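Local coordinates for periplasmic binding protein/LacI transcriptional regulator (PDB 4YLE), which probably binds a sugar in the periplasm and delivers it to an ABC transporter, as its simple sugar transport relatives do, at residues M39-N44 and T69-E75; V97-S103 and V121-L127. All coordinates share one frame; numbering follows the deposited sequence.

Contact 1: residues M39-N44 and T69-E75; sequences MKSLAN and TNGIKDE
Asn44 and Glu75 meet through a single short bond, ND2 of Asn44 giving a hydrogen to OE2 of Glu75 at 2.6 Å. The two side chains cross at about a right angle, amide and carboxylate planes turned 75° apart; one N-H reaches OE2 nearly along its C-O axis, while Asn44 CB lies against the same oxygen. A bend in the glutamate chain (chi2 -82°) brings its carboxylate over Ser41, whose CB lies 3.3 Å from Glu75 CD. The serine hydroxyl, OG, is used locally instead: it accepts from Ala43 N in an ST turn that steadies the type I turn Ser41 to Asn44. Behind these groups the backbones pair in parallel. Met39 N binds Asn70 O at 2.8 Å, Ile72 N binds Lys40 O, and Leu42 N returns to Ile72 O at 3.0 Å. Gly71 suits its place because it has no side chain, and Leu42 can lie directly over its backbone, with CD2 3.7 Å from Gly71 CA. Ile72 lays CG1 3.4 Å from Lys40 C and touches helix 78-90. Asn44 also serves as N-cap of helix 45-60, its OD1 accepting from Phe46 N, and its ND2 also binds the unknown ligand. With Glu75 holding that amide, its rotation is probably fixed so that OD1 serves the helix and ND2 the pocket.

Contact 2: residues V97-S103 and V121-L127; sequences VLAPADS and VNIDNRL
Val97 and Ile123 pack CG1 to CG2 at 3.7 Å where strands 95-98 and 119-123 run side by side, the two strands of a right-handed beta-alpha-beta unit whose helix is 107-115. This is the tight part. Leu98 binds both ways, its N to Val121 O and its O to Ile123 N, each at 2.9 Å. Branched Val97, Val121 and Ile123 suit the extended chain, and Val97 and Val121 share a sheet face that helix 279-295 covers. Past the strand ends compact residues let the loops stay close: the small Ala99 rests CB against Ile123 CG1, and the rigid, puckered ring of Pro100 offers CG to Leu127 CD2 at 3.6 Å. From the end of strand 119-123, Asn122 ties down the loop that follows. With CG anti to the backbone N (chi1 -180°), its amide reaches forward along the chain, where OD1 receives Leu127 N on a lone pair at 2.8 Å while ND2 gives to Asn125 O and, weakly, to Leu98 O.

Toward the loop ends the contact is more polar, and it is loose only at its solvent edge. There Arg126 is exposed and starts its side chain away from the other loop, as does partly exposed Asp102, its OD1 accepting from Lys104 N. Asp124 lays CB against Ala99 CB, while its carboxylate is engaged by Lys40 and the unknown ligand. Asn125 and Ser103, both buried, join the loops, Ser103 OG donating to Arg126 O at 2.8 Å. The amide of Asn125 holds Pro100 O in its own plane, ND2 to O 3.1 Å, with a nearly straight bond of 174°.

How the contacts relate
From the N terminus, strand 34-39 runs into the loop of contact 1, which closes over helix 45-60 when the chain returns along strand 66-72. Helix 78-90 then leads to strand 95-98, and contact 2 closes a second, shorter loop around helix 107-115. The two loops follow in series, neither enclosing the other. Both contacts belong to one sheet, in which 34-39 lies between 66-72, an outermost strand, and 95-98, with 119-123 beyond. Their loops meet at the pocket side: Lys40 of contact 1 crosses to contact 2, its NZ forming a salt bridge with Asp124 OD2 at 2.5 Å while its CG packs on Ala99 O.

Contact 1: residues M39-N44 and T69-E75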
loop_
_atom_site.group_PDB
_atom_site.type_symbol
_atom_site.label_atom_id
_atom_site.label_comp_id
_atom_site.label_asym_id
_atom_site.label_seq_id
_atom_site.Cartn_x
_atom_site.Cartn_y
_atom_site.Cartn_z
HETATM N N MSE A 39 -0.100 -11.381 -0.156
HETATM C CA MSE A 39 -0.630 -10.036 -0.280
HETATM C C MSE A 39 -1.521 -9.698 0.897
HETATM O O MSE A 39 -1.662 -10.476 1.808
HETATM C CB MSE A 39 -1.405 -9.916 -1.583
HETATM C CG MSE A 39 -0.502 -10.151 -2.778
HETATM SE SE MSE A 39 -1.485 -10.096 -4.474
HETATM C CE MSE A 39 -2.271 -11.887 -4.320
ATOM N N LYS A 40 -2.102 -8.514 0.864
ATOM C CA LYS A 40 -3.056 -8.138 1.891
ATOM C C LYS A 40 -4.445 -8.395 1.338
ATOM O O LYS A 40 -4.731 -9.480 0.832
ATOM C CB LYS A 40 -2.846 -6.688 2.318
ATOM C CG LYS A 40 -1.522 -6.442 3.058
ATOM C CD LYS A 40 -1.194 -4.923 3.267
ATOM C CE LYS A 40 -0.154 -4.437 2.231
ATOM N NZ LYS A 40 -0.267 -2.973 1.904
ATOM N N SER A 41 -5.318 -7.412 1.427
ATOM C CA SER A 41 -6.725 -7.686 1.231
ATOM C C SER A 41 -7.150 -7.979 -0.177
ATOM O O SER A 41 -6.996 -7.162 -1.094
ATOM C CB SER A 41 -7.545 -6.503 1.720
ATOM O OG SER A 41 -8.894 -6.749 1.415
ATOM N N LEU A 42 -7.766 -9.141 -0.320
ATOM C CA LEU A 42 -8.326 -9.575 -1.578
ATOM C C LEU A 42 -9.563 -8.776 -1.976
ATOM O O LEU A 42 -9.990 -8.810 -3.124
ATOM C CB LEU A 42 -8.666 -11.067 -1.470
ATOM C CG LEU A 42 -7.400 -11.905 -1.294
ATOM C CD1 LEU A 42 -7.768 -13.384 -1.119
ATOM C CD2 LEU A 42 -6.407 -11.697 -2.467
ATOM N N ALA A 43 -10.126 -8.039 -1.037
ATOM C CA ALA A 43 -11.243 -7.179 -1.366
ATOM C C ALA A 43 -10.745 -6.020 -2.258
ATOM O O ALA A 43 -11.450 -5.573 -3.173
ATOM C CB ALA A 43 -11.897 -6.673 -0.097
ATOM N N ASN A 44 -9.487 -5.626 -2.038
ATOM C CA ASN A 44 -8.919 -4.355 -2.515
ATOM C C ASN A 44 -8.433 -4.521 -3.942
ATOM O O ASN A 44 -7.585 -5.392 -4.194
ATOM C CB ASN A 44 -7.767 -3.959 -1.593
ATOM C CG ASN A 44 -7.163 -2.598 -1.913
ATOM O OD1 ASN A 44 -7.429 -1.991 -2.953
ATOM N ND2 ASN A 44 -6.344 -2.111 -0.986
ATOM N N THR A 69 -0.177 -17.664 -5.182
ATOM C CA THR A 69 -0.615 -16.339 -4.702
ATOM C C THR A 69 -1.617 -16.516 -3.574
ATOM O O THR A 69 -2.397 -17.467 -3.557
ATOM C CB THR A 69 -1.253 -15.467 -5.823
ATOM O OG1 THR A 69 -2.494 -16.036 -6.243
ATOM C CG2 THR A 69 -0.349 -15.367 -7.003
ATOM N N ASN A 70 -1.563 -15.624 -2.591
ATOM C CA ASN A 70 -2.505 -15.664 -1.480
ATOM C C ASN A 70 -2.685 -14.279 -0.934
ATOM O O ASN A 70 -1.764 -13.478 -0.968
ATOM C CB ASN A 70 -2.030 -16.557 -0.342
ATOM C CG ASN A 70 -2.202 -18.035 -0.636
ATOM O OD1 ASN A 70 -1.226 -18.775 -0.788
ATOM N ND2 ASN A 70 -3.451 -18.479 -0.702
ATOM N N GLY A 71 -3.867 -14.042 -0.383
ATOM C CA GLY A 71 -4.189 -12.775 0.250
ATOM C C GLY A 71 -5.026 -13.075 1.469
ATOM O O GLY A 71 -5.283 -14.251 1.775
ATOM N N ILE A 72 -5.444 -12.018 2.157
ATOM C CA ILE A 72 -6.215 -12.140 3.374
ATOM C C ILE A 72 -7.579 -11.477 3.167
ATOM O O ILE A 72 -7.796 -10.767 2.171
ATOM C CB ILE A 72 -5.467 -11.538 4.569
ATOM C CG1 ILE A 72 -4.963 -10.124 4.257
ATOM C CG2 ILE A 72 -4.290 -12.438 4.921
ATOM C CD1 ILE A 72 -4.243 -9.458 5.394
ATOM N N LYS A 73 -8.477 -11.699 4.115
ATOM C CA LYS A 73 -9.888 -11.398 3.918
ATOM C C LYS A 73 -10.219 -9.939 4.116
ATOM O O LYS A 73 -11.304 -9.512 3.728
ATOM C CB LYS A 73 -10.743 -12.228 4.865
ATOM C CG LYS A 73 -10.597 -11.803 6.315
ATOM C CD LYS A 73 -11.534 -12.604 7.233
ATOM C CE LYS A 73 -11.079 -12.545 8.684
ATOM N NZ LYS A 73 -10.596 -11.191 9.121
ATOM N N ASP A 74 -9.313 -9.212 4.776
ATOM C CA ASP A 74 -9.419 -7.760 4.933
ATOM C C ASP A 74 -8.026 -7.172 5.219
ATOM O O ASP A 74 -7.036 -7.889 5.278
ATOM C CB ASP A 74 -10.439 -7.385 6.029
ATOM C CG ASP A 74 -10.093 -7.964 7.380
ATOM O OD1 ASP A 74 -8.953 -7.744 7.826
ATOM O OD2 ASP A 74 -10.963 -8.631 7.994
ATOM N N GLU A 75 -7.942 -5.856 5.363
ATOM C CA GLU A 75 -6.642 -5.200 5.417
ATOM C C GLU A 75 -5.960 -5.314 6.774
ATOM O O GLU A 75 -4.797 -4.948 6.916
ATOM C CB GLU A 75 -6.797 -3.721 5.048
ATOM C CG GLU A 75 -7.327 -3.508 3.633
ATOM C CD GLU A 75 -6.255 -3.594 2.578
ATOM O OE1 GLU A 75 -5.155 -4.117 2.873
ATOM O OE2 GLU A 75 -6.515 -3.137 1.446
#

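Contact 2: residues V97-S103 and V121-L127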
loop_
_atom_site.group_PDB
_atom_site.type_symbol
_atom_site.label_atom_id
_atom_site.label_comp_id
_atom_site.label_asym_id
_atom_site.label_seq_id
_atom_site.Cartn_x
_atom_site.Cartn_y
_atom_site.Cartn_z
ATOM N N VAL A 97 7.501 -13.582 -1.533
ATOM C CA VAL A 97 7.412 -12.175 -1.837
ATOM C C VAL A 97 6.234 -11.659 -1.025
ATOM O O VAL A 97 5.102 -12.058 -1.284
ATOM C CB VAL A 97 7.185 -11.926 -3.330
ATOM C CG1 VAL A 97 7.084 -10.454 -3.605
ATOM C CG2 VAL A 97 8.345 -12.551 -4.163
ATOM N N LEU A 98 6.512 -10.824 -0.024
ATOM C CA LEU A 98 5.527 -10.503 0.984
ATOM C C LEU A 98 5.212 -9.006 0.993
ATOM O O LEU A 98 6.136 -8.188 1.053
ATOM C CB LEU A 98 6.040 -10.927 2.361
ATOM C CG LEU A 98 5.199 -10.503 3.571
ATOM C CD1 LEU A 98 3.861 -11.213 3.577
ATOM C CD2 LEU A 98 5.994 -10.768 4.857
ATOM N N ALA A 99 3.911 -8.676 0.926
ATOM C CA ALA A 99 3.378 -7.315 1.201
ATOM C C ALA A 99 2.750 -7.321 2.597
ATOM O O ALA A 99 1.597 -7.714 2.748
ATOM C CB ALA A 99 2.332 -6.901 0.160
ATOM N N PRO A 100 3.519 -6.925 3.632
ATOM C CA PRO A 100 3.079 -7.256 4.998
ATOM C C PRO A 100 1.952 -6.372 5.520
ATOM O O PRO A 100 1.940 -5.160 5.266
ATOM C CB PRO A 100 4.360 -7.075 5.821
ATOM C CG PRO A 100 5.200 -6.154 5.053
ATOM C CD PRO A 100 4.892 -6.383 3.605
ATOM N N ALA A 101 1.013 -6.983 6.236
ATOM C CA ALA A 101 -0.154 -6.272 6.764
ATOM C C ALA A 101 0.207 -5.382 7.956
ATOM O O ALA A 101 -0.543 -4.447 8.299
ATOM C CB ALA A 101 -1.229 -7.262 7.168
ATOM N N ASP A 102 1.342 -5.705 8.581
ATOM C CA ASP A 102 1.876 -5.010 9.755
ATOM C C ASP A 102 3.396 -4.957 9.612
ATOM O O ASP A 102 4.005 -5.980 9.341
ATOM C CB ASP A 102 1.480 -5.755 11.024
ATOM C CG ASP A 102 1.811 -4.997 12.288
ATOM O OD1 ASP A 102 2.979 -4.595 12.469
ATOM O OD2 ASP A 102 0.895 -4.822 13.121
ATOM N N SER A 103 4.003 -3.784 9.756
ATOM C CA SER A 103 5.449 -3.640 9.506
ATOM C C SER A 103 6.338 -4.279 10.592
ATOM O O SER A 103 7.518 -4.547 10.368
ATOM C CB SER A 103 5.791 -2.164 9.369
ATOM O OG SER A 103 5.321 -1.683 8.107
ATOM N N VAL A 121 11.597 -11.531 -0.076
ATOM C CA VAL A 121 11.645 -10.193 -0.609
ATOM C C VAL A 121 10.402 -9.486 -0.110
ATOM O O VAL A 121 9.327 -10.053 -0.124
ATOM C CB VAL A 121 11.668 -10.195 -2.139
ATOM C CG1 VAL A 121 11.706 -8.793 -2.682
ATOM C CG2 VAL A 121 12.884 -10.995 -2.668
ATOM N N ASN A 122 10.603 -8.259 0.331
ATOM C CA ASN A 122 9.584 -7.400 0.929
ATOM C C ASN A 122 9.122 -6.453 -0.160
ATOM O O ASN A 122 9.955 -5.774 -0.764
ATOM C CB ASN A 122 10.239 -6.672 2.106
ATOM C CG ASN A 122 9.332 -5.725 2.869
ATOM O OD1 ASN A 122 9.838 -5.032 3.742
ATOM N ND2 ASN A 122 8.023 -5.712 2.593
ATOM N N ILE A 123 7.822 -6.396 -0.406
ATOM C CA ILE A 123 7.287 -5.360 -1.282
ATOM C C ILE A 123 6.214 -4.500 -0.617
ATOM O O ILE A 123 5.706 -4.877 0.425
ATOM C CB ILE A 123 6.676 -5.952 -2.565
ATOM C CG1 ILE A 123 5.390 -6.744 -2.274
ATOM C CG2 ILE A 123 7.729 -6.852 -3.301
ATOM C CD1 ILE A 123 4.690 -7.317 -3.547
ATOM N N ASP A 124 5.925 -3.340 -1.238
ATOM C CA ASP A 124 4.762 -2.477 -0.924
ATOM C C ASP A 124 4.948 -1.713 0.383
ATOM O O ASP A 124 5.177 -0.499 0.387
ATOM C CB ASP A 124 3.484 -3.308 -0.886
ATOM C CG ASP A 124 2.250 -2.485 -0.526
ATOM O OD1 ASP A 124 2.281 -1.268 -0.715
ATOM O OD2 ASP A 124 1.240 -3.070 -0.069
ATOM N N ASN A 125 4.877 -2.436 1.491
ATOM C CA ASN A 125 4.979 -1.842 2.803
ATOM C C ASN A 125 6.215 -2.371 3.500
ATOM O O ASN A 125 6.333 -3.562 3.736
ATOM C CB ASN A 125 3.746 -2.157 3.629
ATOM C CG ASN A 125 3.885 -1.718 5.050
ATOM O OD1 ASN A 125 4.421 -0.630 5.341
ATOM N ND2 ASN A 125 3.384 -2.550 5.982
ATOM N N ARG A 126 7.131 -1.488 3.827
ATOM C CA ARG A 126 8.411 -1.919 4.331
ATOM C C ARG A 126 8.321 -2.407 5.768
ATOM O O ARG A 126 7.738 -1.751 6.623
ATOM C CB ARG A 126 9.427 -0.789 4.218
ATOM C CG ARG A 126 10.864 -1.253 4.337
ATOM C CD ARG A 126 11.781 -0.077 4.554
ATOM N NE ARG A 126 11.706 0.874 3.448
ATOM C CZ ARG A 126 12.634 1.010 2.504
ATOM N NH1 ARG A 126 13.744 0.263 2.512
ATOM N NH2 ARG A 126 12.449 1.913 1.546
ATOM N N LEU A 127 8.899 -3.583 6.009
ATOM C CA LEU A 127 9.088 -4.108 7.350
ATOM C C LEU A 127 9.919 -3.152 8.168
ATOM O O LEU A 127 10.752 -2.431 7.633
ATOM C CB LEU A 127 9.763 -5.473 7.285
ATOM C CG LEU A 127 8.905 -6.557 6.645
ATOM C CD1 LEU A 127 9.773 -7.758 6.314
ATOM C CD2 LEU A 127 7.737 -6.960 7.545
#